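Local structure of putative oxidoreductase with NAD(P)-binding Rossmann-fold domain (Clostridium difficile, 3UUW) at residues E61-A64 against K65-C69; I172-A175 against L176-N180; E245-G249 against G250-L254; V261-L264 against K265-G268; E292-K295 against A296-L299. The protein is a putative oxidoreductase of the GFO/IDH/MocA family that probably binds NAD(H) or NADP(H) in its Rossmann-fold domain. All blocks are in the same frame, centred on the assembly; numbering follows the deposited sequence.

Contact 1. Residues E61-A64 against K65-C69; sequences ESLA and KKCDC
Lys65 N reaches back to Glu61 O at 3.1 Å, an ordinary helical bond near the end of helix 60-64. The Lys65 side chain then runs back over the same carbonyl oxygen. Its CB passes Glu61 O at 3.6 Å, CG comes closer, at 3.3 Å from Glu61 O, and CD and CE draw gradually away from it, CE coming near Glu61 CB. Extended beyond CG, the chain ends with Lys65 NZ 7.0 Å from Glu61 OE1, too far for a salt bridge. With CG beside the backbone N (chi1 -72°), the methylene chain is laid along the helix instead of out from it.

One residue on, the bonds span three residues instead of four. Lys66 N donates to Leu63 O at 2.9 Å, and Cys67 N to Ala64 O at 3.2 Å, the latter closing a type I turn from Ala64 to Cys67; both donors stand well above the plane of the carbonyl they use. On the buried side Leu63 CD1 packs against Cys67 SG at 3.7 Å, while Leu63 also meets Ile12 of the neighbouring strand 8-12. Asp68 and Cys69 then join the backbone of Lys8 and Gly10. A short helix unwinding through a turn into strand 69-72 of the parallel sheet is the helix-to-strand connection of a Rossmann-type nucleotide-binding fold.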
loop_
_atom_site.group_PDB
_atom_site.type_symbol
_atom_site.label_atom_id
_atom_site.label_comp_id
_atom_site.label_asym_id
_atom_site.label_seq_id
_atom_site.Cartn_x
_atom_site.Cartn_y
_atom_site.Cartn_z
ATOM N N GLU A 61 9.505 -34.249 -36.815
ATOM C CA GLU A 61 10.743 -34.682 -37.447
ATOM C C GLU A 61 11.231 -33.738 -38.535
ATOM O O GLU A 61 12.403 -33.395 -38.555
ATOM C CB GLU A 61 10.621 -36.107 -37.982
ATOM C CG GLU A 61 10.443 -37.159 -36.908
ATOM C CD GLU A 61 9.011 -37.313 -36.388
ATOM O OE1 GLU A 61 8.076 -36.659 -36.917
ATOM O OE2 GLU A 61 8.830 -38.121 -35.440
ATOM N N SER A 62 10.342 -33.301 -39.421
ATOM C CA SER A 62 10.748 -32.401 -40.499
ATOM C C SER A 62 11.272 -31.075 -39.965
ATOM O O SER A 62 12.198 -30.497 -40.528
ATOM C CB SER A 62 9.610 -32.160 -41.490
ATOM O OG SER A 62 8.500 -31.547 -40.879
ATOM N N LEU A 63 10.675 -30.578 -38.888
ATOM C CA LEU A 63 11.141 -29.325 -38.310
ATOM C C LEU A 63 12.506 -29.519 -37.648
ATOM O O LEU A 63 13.429 -28.731 -37.868
ATOM C CB LEU A 63 10.137 -28.785 -37.294
ATOM C CG LEU A 63 10.525 -27.511 -36.529
ATOM C CD1 LEU A 63 10.807 -26.315 -37.491
ATOM C CD2 LEU A 63 9.430 -27.170 -35.523
ATOM N N ALA A 64 12.623 -30.567 -36.836
ATOM C CA ALA A 64 13.845 -30.824 -36.080
ATOM C C ALA A 64 15.061 -30.956 -36.983
ATOM O O ALA A 64 16.143 -30.527 -36.622
ATOM C CB ALA A 64 13.693 -32.062 -35.214
ATOM N N LYS A 65 14.874 -31.568 -38.150
ATOM C CA LYS A 65 15.967 -31.760 -39.115
ATOM C C LYS A 65 16.521 -30.450 -39.674
ATOM O O LYS A 65 17.625 -30.427 -40.231
ATOM C CB LYS A 65 15.512 -32.679 -40.261
ATOM C CG LYS A 65 15.362 -34.117 -39.821
ATOM C CD LYS A 65 14.640 -34.977 -40.852
ATOM C CE LYS A 65 14.420 -36.386 -40.301
ATOM N NZ LYS A 65 13.546 -37.226 -41.177
ATOM N N LYS A 66 15.758 -29.369 -39.535
ATOM C CA LYS A 66 16.169 -28.056 -40.020
ATOM C C LYS A 66 16.560 -27.084 -38.899
ATOM O O LYS A 66 16.759 -25.909 -39.175
ATOM C CB LYS A 66 15.024 -27.428 -40.824
ATOM C CG LYS A 66 14.658 -28.161 -42.095
ATOM C CD LYS A 66 15.764 -28.090 -43.131
ATOM C CE LYS A 66 15.291 -28.653 -44.458
ATOM N NZ LYS A 66 16.285 -28.425 -45.527
ATOM N N CYS A 67 16.650 -27.567 -37.659
ATOM C CA CYS A 67 16.923 -26.719 -36.486
ATOM C C CYS A 67 18.120 -27.195 -35.685
ATOM O O CYS A 67 18.493 -28.370 -35.757
ATOM C CB CYS A 67 15.696 -26.729 -35.551
ATOM S SG CYS A 67 14.237 -25.969 -36.252
ATOM N N ASP A 68 18.725 -26.283 -34.927
ATOM C CA ASP A 68 19.777 -26.624 -33.972
ATOM C C ASP A 68 19.171 -26.806 -32.574
ATOM O O ASP A 68 19.756 -27.479 -31.714
ATOM C CB ASP A 68 20.840 -25.522 -33.922
ATOM C CG ASP A 68 21.500 -25.283 -35.250
ATOM O OD1 ASP A 68 22.031 -26.261 -35.821
ATOM O OD2 ASP A 68 21.536 -24.111 -35.733
ATOM N N CYS A 69 18.001 -26.204 -32.356
ATOM C CA CYS A 69 17.343 -26.262 -31.056
ATOM C C CYS A 69 15.840 -26.076 -31.205
ATOM O O CYS A 69 15.356 -25.516 -32.203
ATOM C CB CYS A 69 17.920 -25.210 -30.111
ATOM S SG CYS A 69 17.569 -23.479 -30.560
#

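Contact 2. Residues I172-A175 against L176-N180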
loop_
_atom_site.group_PDB
_atom_site.type_symbol
_atom_site.label_atom_id
_atom_site.label_comp_id
_atom_site.label_asym_id
_atom_site.label_seq_id
_atom_site.Cartn_x
_atom_site.Cartn_y
_atom_site.Cartn_z
ATOM N N ILE A 172 8.181 -25.254 -4.963
ATOM C CA ILE A 172 9.262 -26.135 -4.483
ATOM C C ILE A 172 10.566 -25.809 -5.197
ATOM O O ILE A 172 11.599 -25.681 -4.558
ATOM C CB ILE A 172 8.894 -27.606 -4.649
ATOM C CG1 ILE A 172 7.677 -27.943 -3.784
ATOM C CG2 ILE A 172 10.081 -28.555 -4.293
ATOM C CD1 ILE A 172 7.812 -27.558 -2.290
ATOM N N ASP A 173 10.536 -25.657 -6.517
ATOM C CA ASP A 173 11.786 -25.346 -7.206
ATOM C C ASP A 173 12.383 -24.012 -6.745
ATOM O O ASP A 173 13.593 -23.893 -6.556
ATOM C CB ASP A 173 11.621 -25.294 -8.721
ATOM C CG ASP A 173 12.962 -25.164 -9.424
ATOM O OD1 ASP A 173 13.693 -26.184 -9.482
ATOM O OD2 ASP A 173 13.294 -24.045 -9.872
ATOM N N THR A 174 11.538 -23.002 -6.588
ATOM C CA THR A 174 12.028 -21.693 -6.136
ATOM C C THR A 174 12.636 -21.819 -4.730
ATOM O O THR A 174 13.693 -21.247 -4.438
ATOM C CB THR A 174 10.928 -20.651 -6.196
ATOM O OG1 THR A 174 10.407 -20.584 -7.527
ATOM C CG2 THR A 174 11.454 -19.284 -5.755
ATOM N N ALA A 175 11.977 -22.597 -3.872
ATOM C CA ALA A 175 12.466 -22.866 -2.529
ATOM C C ALA A 175 13.871 -23.481 -2.549
ATOM O O ALA A 175 14.751 -23.032 -1.821
ATOM C CB ALA A 175 11.494 -23.777 -1.776
ATOM N N LEU A 176 14.064 -24.510 -3.369
ATOM C CA LEU A 176 15.316 -25.225 -3.399
ATOM C C LEU A 176 16.420 -24.332 -3.984
ATOM O O LEU A 176 17.570 -24.390 -3.540
ATOM C CB LEU A 176 15.175 -26.547 -4.165
ATOM C CG LEU A 176 14.217 -27.597 -3.557
ATOM C CD1 LEU A 176 14.202 -28.822 -4.428
ATOM C CD2 LEU A 176 14.605 -27.953 -2.139
ATOM N N TRP A 177 16.058 -23.490 -4.959
ATOM C CA TRP A 177 17.003 -22.556 -5.578
ATOM C C TRP A 177 17.445 -21.499 -4.581
ATOM O O TRP A 177 18.620 -21.126 -4.545
ATOM C CB TRP A 177 16.353 -21.945 -6.825
ATOM C CG TRP A 177 17.044 -20.798 -7.450
ATOM C CD1 TRP A 177 18.207 -20.810 -8.171
ATOM C CD2 TRP A 177 16.549 -19.471 -7.512
ATOM N NE1 TRP A 177 18.477 -19.554 -8.647
ATOM C CE2 TRP A 177 17.470 -18.714 -8.262
ATOM C CE3 TRP A 177 15.409 -18.852 -7.012
ATOM C CZ2 TRP A 177 17.293 -17.357 -8.503
ATOM C CZ3 TRP A 177 15.237 -17.501 -7.244
ATOM C CH2 TRP A 177 16.184 -16.775 -7.990
ATOM N N LEU A 178 16.511 -21.043 -3.746
ATOM C CA LEU A 178 16.833 -20.087 -2.674
ATOM C C LEU A 178 17.573 -20.731 -1.507
ATOM O O LEU A 178 18.422 -20.081 -0.878
ATOM C CB LEU A 178 15.568 -19.413 -2.147
ATOM C CG LEU A 178 14.911 -18.404 -3.067
ATOM C CD1 LEU A 178 13.520 -18.016 -2.509
ATOM C CD2 LEU A 178 15.802 -17.154 -3.295
ATOM N N ALA A 179 17.254 -21.976 -1.191
ATOM C CA ALA A 179 17.910 -22.649 -0.076
ATOM C C ALA A 179 19.398 -22.758 -0.353
ATOM O O ALA A 179 20.205 -22.510 0.521
ATOM C CB ALA A 179 17.329 -24.032 0.159
ATOM N N ASN A 180 19.742 -23.140 -1.580
ATOM C CA ASN A 180 21.125 -23.376 -1.967
ATOM C C ASN A 180 21.859 -24.267 -0.951
ATOM O O ASN A 180 23.066 -24.151 -0.753
ATOM C CB ASN A 180 21.867 -22.054 -2.172
ATOM C CG ASN A 180 23.153 -22.229 -2.954
ATOM O OD1 ASN A 180 23.215 -23.039 -3.886
ATOM N ND2 ASN A 180 24.185 -21.471 -2.588
#
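Four successive backbone bonds from residue i+4 back to i, from Leu176 N to Ile172 O through Ala179 N to Ala175 O, keep the last turns of helix 160-179 regular, at N-to-O distances between 2.8 and 3.0 Å. Ile172 and Leu176, one turn apart, lie side by side and point the same way, with Ile172 CG2 4.1 Å from Leu176 CD1. Leu176 CG also sits 3.4 Å from Ile172 O, beside the carbonyl that its own backbone N uses.

Thr174 and Leu178 repeat this pattern on another side of the helix. The methyl Thr174 CG2, anti to the backbone N (chi1 of OG1 -57°), lies 4.1 Å from Leu178 CD1. The same torsion puts OG1 beside the backbone N, where it bonds to His170 O one turn back. This is a helix packed on a sheet in the C-terminal alpha/beta domain: Thr174, Ala175 and Leu178 rest on Ile147 of strand 142-150, and Ala175 and Ala179 on Ile212 of strand 211-217.

Trp177 holds its indole out from the helix, the CE3 edge leaning back over Thr174. CE3 passes Thr174 CG2 at 4.2 Å, and Thr174 O lies at the ring's edge, near its plane, 3.9 Å from CE3. At the far side of the indole, NE1 bonds to a glycerol that probably came from the crystallisation liquor, and Lys136 makes a cation-pi contact with the ring. Asp173 is held by a salt bridge to Arg127. Past Ala179 the helix stops at Asn180, which takes a positive phi of 48°.

Contact 3. Residues E245-G249 against G250-L254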
loop_
_atom_site.group_PDB
_atom_site.type_symbol
_atom_site.label_atom_id
_atom_site.label_comp_id
_atom_site.label_asym_id
_atom_site.label_seq_id
_atom_site.Cartn_x
_atom_site.Cartn_y
_atom_site.Cartn_z
ATOM N N GLU A 245 9.481 -5.243 -2.147
ATOM C CA GLU A 245 9.385 -4.502 -0.891
ATOM C C GLU A 245 10.562 -4.837 -0.006
ATOM O O GLU A 245 10.954 -6.003 0.086
ATOM C CB GLU A 245 8.115 -4.863 -0.129
ATOM C CG GLU A 245 6.833 -4.581 -0.864
ATOM C CD GLU A 245 5.592 -4.923 -0.061
ATOM O OE1 GLU A 245 5.702 -5.590 0.990
ATOM O OE2 GLU A 245 4.497 -4.520 -0.492
ATOM N N ILE A 246 11.104 -3.829 0.668
ATOM C CA ILE A 246 12.176 -4.028 1.612
ATOM C C ILE A 246 11.837 -3.301 2.900
ATOM O O ILE A 246 11.539 -2.107 2.878
ATOM C CB ILE A 246 13.518 -3.506 1.103
ATOM C CG1 ILE A 246 13.887 -4.148 -0.222
ATOM C CG2 ILE A 246 14.639 -3.772 2.133
ATOM C CD1 ILE A 246 15.128 -3.564 -0.879
ATOM N N GLU A 247 11.870 -4.032 4.009
ATOM C CA GLU A 247 11.676 -3.435 5.328
ATOM C C GLU A 247 13.032 -3.430 5.992
ATOM O O GLU A 247 13.643 -4.478 6.209
ATOM C CB GLU A 247 10.596 -4.147 6.135
ATOM C CG GLU A 247 9.309 -4.296 5.338
ATOM C CD GLU A 247 8.023 -4.158 6.135
ATOM O OE1 GLU A 247 7.940 -3.252 6.996
ATOM O OE2 GLU A 247 7.067 -4.919 5.843
ATOM N N GLU A 248 13.501 -2.242 6.314
ATOM C CA GLU A 248 14.825 -2.067 6.879
ATOM C C GLU A 248 14.846 -0.743 7.604
ATOM O O GLU A 248 14.270 0.219 7.134
ATOM C CB GLU A 248 15.811 -2.075 5.726
ATOM C CG GLU A 248 17.243 -2.081 6.049
ATOM C CD GLU A 248 18.085 -2.344 4.772
ATOM O OE1 GLU A 248 17.695 -1.884 3.680
ATOM O OE2 GLU A 248 19.142 -2.986 4.883
ATOM N N GLY A 249 15.488 -0.700 8.758
ATOM C CA GLY A 249 15.562 0.538 9.554
ATOM C C GLY A 249 14.241 1.161 9.968
ATOM O O GLY A 249 14.152 2.388 10.154
ATOM N N GLY A 250 13.215 0.330 10.109
ATOM C CA GLY A 250 11.883 0.782 10.505
ATOM C C GLY A 250 11.049 1.394 9.396
ATOM O O GLY A 250 9.992 1.986 9.675
ATOM N N ASN A 251 11.506 1.275 8.146
ATOM C CA ASN A 251 10.778 1.802 6.974
ATOM C C ASN A 251 10.514 0.712 5.953
ATOM O O ASN A 251 11.294 -0.220 5.838
ATOM C CB ASN A 251 11.607 2.860 6.236
ATOM C CG ASN A 251 11.983 4.023 7.088
ATOM O OD1 ASN A 251 11.192 4.518 7.883
ATOM N ND2 ASN A 251 13.212 4.484 6.914
ATOM N N LEU A 252 9.427 0.852 5.199
ATOM C CA LEU A 252 9.073 -0.075 4.113
ATOM C C LEU A 252 9.324 0.643 2.803
ATOM O O LEU A 252 8.735 1.710 2.547
ATOM C CB LEU A 252 7.608 -0.456 4.231
ATOM C CG LEU A 252 6.971 -1.274 3.128
ATOM C CD1 LEU A 252 7.653 -2.547 2.954
ATOM C CD2 LEU A 252 5.468 -1.489 3.431
ATOM N N THR A 253 10.230 0.105 1.992
ATOM C CA THR A 253 10.546 0.701 0.702
ATOM C C THR A 253 9.957 -0.160 -0.383
ATOM O O THR A 253 10.193 -1.360 -0.412
ATOM C CB THR A 253 12.063 0.854 0.495
ATOM O OG1 THR A 253 12.577 1.736 1.488
ATOM C CG2 THR A 253 12.370 1.435 -0.889
ATOM N N LEU A 254 9.185 0.454 -1.270
ATOM C CA LEU A 254 8.508 -0.260 -2.328
ATOM C C LEU A 254 9.034 0.176 -3.686
ATOM O O LEU A 254 9.090 1.366 -3.989
ATOM C CB LEU A 254 7.018 0.009 -2.247
ATOM C CG LEU A 254 6.044 -0.801 -3.088
ATOM C CD1 LEU A 254 4.715 -0.962 -2.320
ATOM C CD2 LEU A 254 5.844 -0.170 -4.442
HETATM O O HOH W 1 13.280 0.216 3.611
#
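Ile246 and Thr253 face each other as a hydrogen-bonded pair of a two-residue beta hairpin, strands 243-248 and 251-256, closed by a type I' turn through Gly249 and Gly250. Both glycines have positive phi, as this turn needs.

The backbone bonds come in two pairs. Thr253 N meets Ile246 O at 2.7 Å and is nearly straight (176°), while Ile246 N donates back to Thr253 O in the carbonyl plane. At the turn, Glu248 N sits nearly in line with the Asn251 C=O, but the return bond from Asn251 N to Glu248 O, 3.1 Å, comes from above the carbonyl plane. Weaker CA-H contacts fill the alternate positions, among them Glu247 CA to Asn251 O.

Apolar contact gathers on the face of Glu245, Glu247, Leu252 and Leu254. Leu252 CG stands anti to the backbone N (chi1 173°), and this carries CD1 across to the partner strand, between the two glutamates: 3.4 Å from Glu247 CG and 3.9 Å from Glu245 CB. The aliphatic parts of the acids therefore pack on the leucine while their carboxylates go on to charges of the next strand, both to Arg237 and Glu245 also to Lys239.

Across subunits, residues 252-254 pair antiparallel with a strand of a second subunit, continuing the sheet, and Thr253 OG1 bonds to Thr253 OG1 of that chain. On the face of Ile246 and Thr253 one water links the two strands, donating to Ile246 O at 3.0 Å and lying 2.7 Å from Thr253 OG1.

Contact 4. Residues V261-L264 against K265-G268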
loop_
_atom_site.group_PDB
_atom_site.type_symbol
_atom_site.label_atom_id
_atom_site.label_comp_id
_atom_site.label_asym_id
_atom_site.label_seq_id
_atom_site.Cartn_x
_atom_site.Cartn_y
_atom_site.Cartn_z
ATOM N N VAL A 261 8.864 -2.278 -18.623
ATOM C CA VAL A 261 9.362 -3.642 -18.449
ATOM C C VAL A 261 8.187 -4.560 -18.786
ATOM O O VAL A 261 7.166 -4.560 -18.092
ATOM C CB VAL A 261 9.903 -3.865 -17.033
ATOM C CG1 VAL A 261 10.352 -5.325 -16.822
ATOM C CG2 VAL A 261 11.080 -2.898 -16.797
ATOM N N ASN A 262 8.326 -5.315 -19.866
ATOM C CA ASN A 262 7.241 -6.177 -20.311
ATOM C C ASN A 262 7.019 -7.338 -19.338
ATOM O O ASN A 262 7.892 -7.664 -18.526
ATOM C CB ASN A 262 7.471 -6.622 -21.750
ATOM C CG ASN A 262 8.512 -7.720 -21.895
ATOM O OD1 ASN A 262 8.279 -8.840 -21.478
ATOM N ND2 ASN A 262 9.665 -7.407 -22.544
ATOM N N ILE A 263 5.827 -7.921 -19.359
ATOM C CA ILE A 263 5.510 -8.924 -18.352
ATOM C C ILE A 263 6.362 -10.197 -18.454
ATOM O O ILE A 263 6.572 -10.888 -17.444
ATOM C CB ILE A 263 3.989 -9.251 -18.284
ATOM C CG1 ILE A 263 3.532 -10.011 -19.517
ATOM C CG2 ILE A 263 3.129 -7.951 -18.021
ATOM C CD1 ILE A 263 2.113 -10.534 -19.365
ATOM N N LEU A 264 6.889 -10.507 -19.642
ATOM C CA LEU A 264 7.685 -11.728 -19.788
ATOM C C LEU A 264 9.089 -11.509 -19.232
ATOM O O LEU A 264 9.729 -12.438 -18.728
ATOM C CB LEU A 264 7.712 -12.182 -21.238
ATOM C CG LEU A 264 6.302 -12.460 -21.776
ATOM C CD1 LEU A 264 6.370 -12.956 -23.233
ATOM C CD2 LEU A 264 5.564 -13.481 -20.881
ATOM N N LYS A 265 9.540 -10.270 -19.318
ATOM C CA LYS A 265 10.777 -9.879 -18.673
ATOM C C LYS A 265 10.565 -9.955 -17.164
ATOM O O LYS A 265 11.412 -10.486 -16.420
ATOM C CB LYS A 265 11.162 -8.461 -19.098
ATOM C CG LYS A 265 12.435 -7.929 -18.434
ATOM C CD LYS A 265 13.702 -8.640 -18.900
ATOM C CE LYS A 265 14.935 -7.973 -18.345
ATOM N NZ LYS A 265 16.191 -8.618 -18.869
ATOM N N GLN A 266 9.434 -9.429 -16.688
ATOM C CA GLN A 266 9.133 -9.469 -15.253
ATOM C C GLN A 266 9.145 -10.874 -14.700
ATOM O O GLN A 266 9.679 -11.093 -13.631
ATOM C CB GLN A 266 7.754 -8.888 -14.942
ATOM C CG GLN A 266 7.555 -7.425 -15.250
ATOM C CD GLN A 266 6.091 -7.023 -15.097
ATOM O OE1 GLN A 266 5.310 -7.722 -14.471
ATOM N NE2 GLN A 266 5.698 -5.929 -15.764
ATOM N N LYS A 267 8.531 -11.816 -15.418
ATOM C CA LYS A 267 8.333 -13.163 -14.884
ATOM C C LYS A 267 9.532 -14.069 -15.089
ATOM O O LYS A 267 9.580 -15.155 -14.514
ATOM C CB LYS A 267 7.106 -13.790 -15.501
ATOM C CG LYS A 267 5.800 -13.041 -15.200
ATOM C CD LYS A 267 4.694 -13.607 -16.046
ATOM C CE LYS A 267 3.421 -12.774 -16.068
ATOM N NZ LYS A 267 2.890 -12.486 -14.692
ATOM N N GLY A 268 10.522 -13.627 -15.866
ATOM C CA GLY A 268 11.718 -14.438 -16.090
ATOM C C GLY A 268 11.732 -15.210 -17.409
ATOM O O GLY A 268 12.734 -15.820 -17.760
#
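Asn262 OD1 is gripped by two backbone amides, Lys265 N at 2.9 Å and, more weakly, Leu264 N at 2.8 Å. This is a side-chain N-cap for the short helix 263-267. A chi1 of 77° sets the amide carbon between the backbone N and the carbonyl carbon, folding the side chain over the helix start; Lys265 N then approaches from above the plane of the Asn262 amide, not on a lone pair. The other end of that amide is fixed as well, ND2 bonding to Glu270 OE2.

Gln266 makes two bonds back to the residues ahead of the helix. Its backbone N meets Asn262 O at 3.0 Å, and its extended side chain runs beside that carbonyl until NE2 donates to Val261 O at 3.1 Å, somewhat out of the carbonyl plane; OE1 goes to Asn242. Val261 CG1 rests on the aliphatic parts of two residues a turn ahead, Lys265 CG at 3.7 Å and Gln266 CG at 3.8 Å. Beyond this, Lys265 bends at chi2 and leads its NZ to a salt bridge with Asp271.

At the other end Gly268, with positive phi, ends this helix and is the N-cap residue of helix 269-281; its N makes weak bonds to Leu264 O and Lys265 O. Lys267 reaches into the interface with a fourth subunit, where NZ bonds to Ala259 O of the fourth subunit and makes a cation-pi contact with Trp260 of that subunit. The Lys267 side chain lies alongside Ile263, Lys267 CG 3.2 Å from Ile263 O and Lys267 CE 4.2 Å from Ile263 CD1.

Contact 5. Residues E292-K295 against A296-L299; sequences ECIK and AQRL
Ala296 N, in the first turn of helix 295-305, meets the preceding loop through a water: the water accepts from Ala296 N at 3.0 Å and donates to Glu292 O. The methyl of Ala296 faces helix 160-179, touching Ile169, Ile172 and Asp173.

Gln297 is tied to Cys293 O by two separate waters. One accepts from Gln297 N at 2.9 Å, the other donates to Gln297 OE1 at 2.8 Å, and both also donate to Cys293 O. The Gln297 side chain is fully extended from a CG anti to the backbone N (chi1 -168°), and its NE2 goes on to Ala100 O. Ile294 holds the N-cap position, and its hydrophobic side chain offers no acceptor to the first amides of the helix; the two waters bonded to Ala296 N and Gln297 N stand in for a capping side chain at this helix N terminus.

Arg298 N makes a direct i+4 to i bond, to Ile294 O at 2.8 Å, almost in line with the carbonyl. Its side chain bends at chi3 (-63°), turning the guanidinium back past Ile294, whose CD1 lies 3.5 Å from Arg298 NH2 at an oblique approach. The same NH2 forms salt bridges with Glu107 and Glu291, so two acids hold the charged end beside the isoleucine methyl.

Leu299 N follows with a bond to Lys295 O at 3.2 Å. Lys295 itself extends the other way, toward the loop, and NZ forms a salt bridge with Glu292 OE2 at 3.1 Å, meeting it on the syn side; Glu292 OE1 makes a second salt bridge, to Arg127.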
loop_
_atom_site.group_PDB
_atom_site.type_symbol
_atom_site.label_atom_id
_atom_site.label_comp_id
_atom_site.label_asym_id
_atom_site.label_seq_id
_atom_site.Cartn_x
_atom_site.Cartn_y
_atom_site.Cartn_z
ATOM N N GLU A 292 19.305 -30.581 -11.510
ATOM C CA GLU A 292 18.550 -29.333 -11.348
ATOM C C GLU A 292 17.205 -29.380 -12.083
ATOM O O GLU A 292 16.239 -28.754 -11.652
ATOM C CB GLU A 292 19.369 -28.122 -11.808
ATOM C CG GLU A 292 20.547 -27.830 -10.907
ATOM C CD GLU A 292 20.111 -27.445 -9.498
ATOM O OE1 GLU A 292 19.083 -26.766 -9.363
ATOM O OE2 GLU A 292 20.801 -27.825 -8.524
ATOM N N CYS A 293 17.129 -30.141 -13.173
ATOM C CA CYS A 293 15.896 -30.254 -13.956
ATOM C C CYS A 293 14.801 -31.045 -13.243
ATOM O O CYS A 293 13.631 -30.904 -13.581
ATOM C CB CYS A 293 16.156 -30.972 -15.305
ATOM S SG CYS A 293 17.151 -30.028 -16.476
ATOM N N ILE A 294 15.192 -31.889 -12.282
ATOM C CA ILE A 294 14.275 -32.872 -11.706
ATOM C C ILE A 294 14.265 -32.920 -10.189
ATOM O O ILE A 294 13.504 -33.678 -9.626
ATOM C CB ILE A 294 14.601 -34.307 -12.258
ATOM C CG1 ILE A 294 16.095 -34.649 -12.092
ATOM C CG2 ILE A 294 14.214 -34.384 -13.713
ATOM C CD1 ILE A 294 16.455 -36.111 -12.487
ATOM N N LYS A 295 15.074 -32.093 -9.522
ATOM C CA LYS A 295 15.158 -32.212 -8.068
ATOM C C LYS A 295 13.861 -31.821 -7.358
ATOM O O LYS A 295 13.489 -32.464 -6.385
ATOM C CB LYS A 295 16.359 -31.481 -7.495
ATOM C CG LYS A 295 16.406 -30.037 -7.595
ATOM C CD LYS A 295 17.637 -29.609 -6.730
ATOM C CE LYS A 295 17.834 -28.157 -6.651
ATOM N NZ LYS A 295 19.120 -27.882 -5.922
ATOM N N ALA A 296 13.188 -30.765 -7.831
ATOM C CA ALA A 296 11.897 -30.391 -7.259
ATOM C C ALA A 296 10.872 -31.517 -7.517
ATOM O O ALA A 296 10.094 -31.911 -6.625
ATOM C CB ALA A 296 11.402 -29.065 -7.845
ATOM N N GLN A 297 10.885 -32.062 -8.730
ATOM C CA GLN A 297 9.963 -33.140 -9.073
ATOM C C GLN A 297 10.184 -34.394 -8.220
ATOM O O GLN A 297 9.226 -35.044 -7.808
ATOM C CB GLN A 297 10.071 -33.482 -10.547
ATOM C CG GLN A 297 8.946 -34.377 -11.043
ATOM C CD GLN A 297 9.074 -34.671 -12.520
ATOM O OE1 GLN A 297 10.021 -34.214 -13.172
ATOM N NE2 GLN A 297 8.138 -35.457 -13.049
ATOM N N ARG A 298 11.446 -34.685 -7.941
ATOM C CA ARG A 298 11.819 -35.815 -7.106
ATOM C C ARG A 298 11.224 -35.638 -5.713
ATOM O O ARG A 298 10.668 -36.578 -5.150
ATOM C CB ARG A 298 13.347 -35.942 -7.046
ATOM C CG ARG A 298 13.834 -37.187 -6.413
ATOM C CD ARG A 298 15.362 -37.143 -6.219
ATOM N NE ARG A 298 16.084 -37.061 -7.485
ATOM C CZ ARG A 298 16.232 -38.066 -8.353
ATOM N NH1 ARG A 298 15.710 -39.267 -8.114
ATOM N NH2 ARG A 298 16.924 -37.867 -9.471
ATOM N N LEU A 299 11.292 -34.426 -5.172
ATOM C CA LEU A 299 10.745 -34.178 -3.862
ATOM C C LEU A 299 9.236 -34.356 -3.897
ATOM O O LEU A 299 8.649 -34.960 -2.997
ATOM C CB LEU A 299 11.134 -32.778 -3.383
ATOM C CG LEU A 299 10.681 -32.349 -1.994
ATOM C CD1 LEU A 299 10.994 -33.435 -0.982
ATOM C CD2 LEU A 299 11.374 -31.040 -1.633
HETATM O O HOH W 2 13.989 -28.842 -10.012
HETATM O O HOH W 3 11.024 -31.635 -13.830
HETATM O O HOH W 4 12.067 -30.618 -10.930
#

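How the contacts relate
All five contacts are local and follow one another along the chain; none nests in or crosses another. Contact 1 comes first, turning helix 60-64 into strand 69-72 of the parallel sheet. Contact 2 ends helix 160-179, which lies on the mixed sheet, and contact 3 closes the hairpin at that sheet's edge within the chain, where a second subunit continues it. Strand 251-256 then leads to the short helix of contact 4, at another subunit interface. Contact 5 starts helix 295-305 and is the one that touches another: Ala296 CB packs 3.8 Å from Ile172 CG2 of contact 2, bringing the C-terminal helix against helix 160-179. Arg127 links the same pair, bridging Asp173 and Glu292.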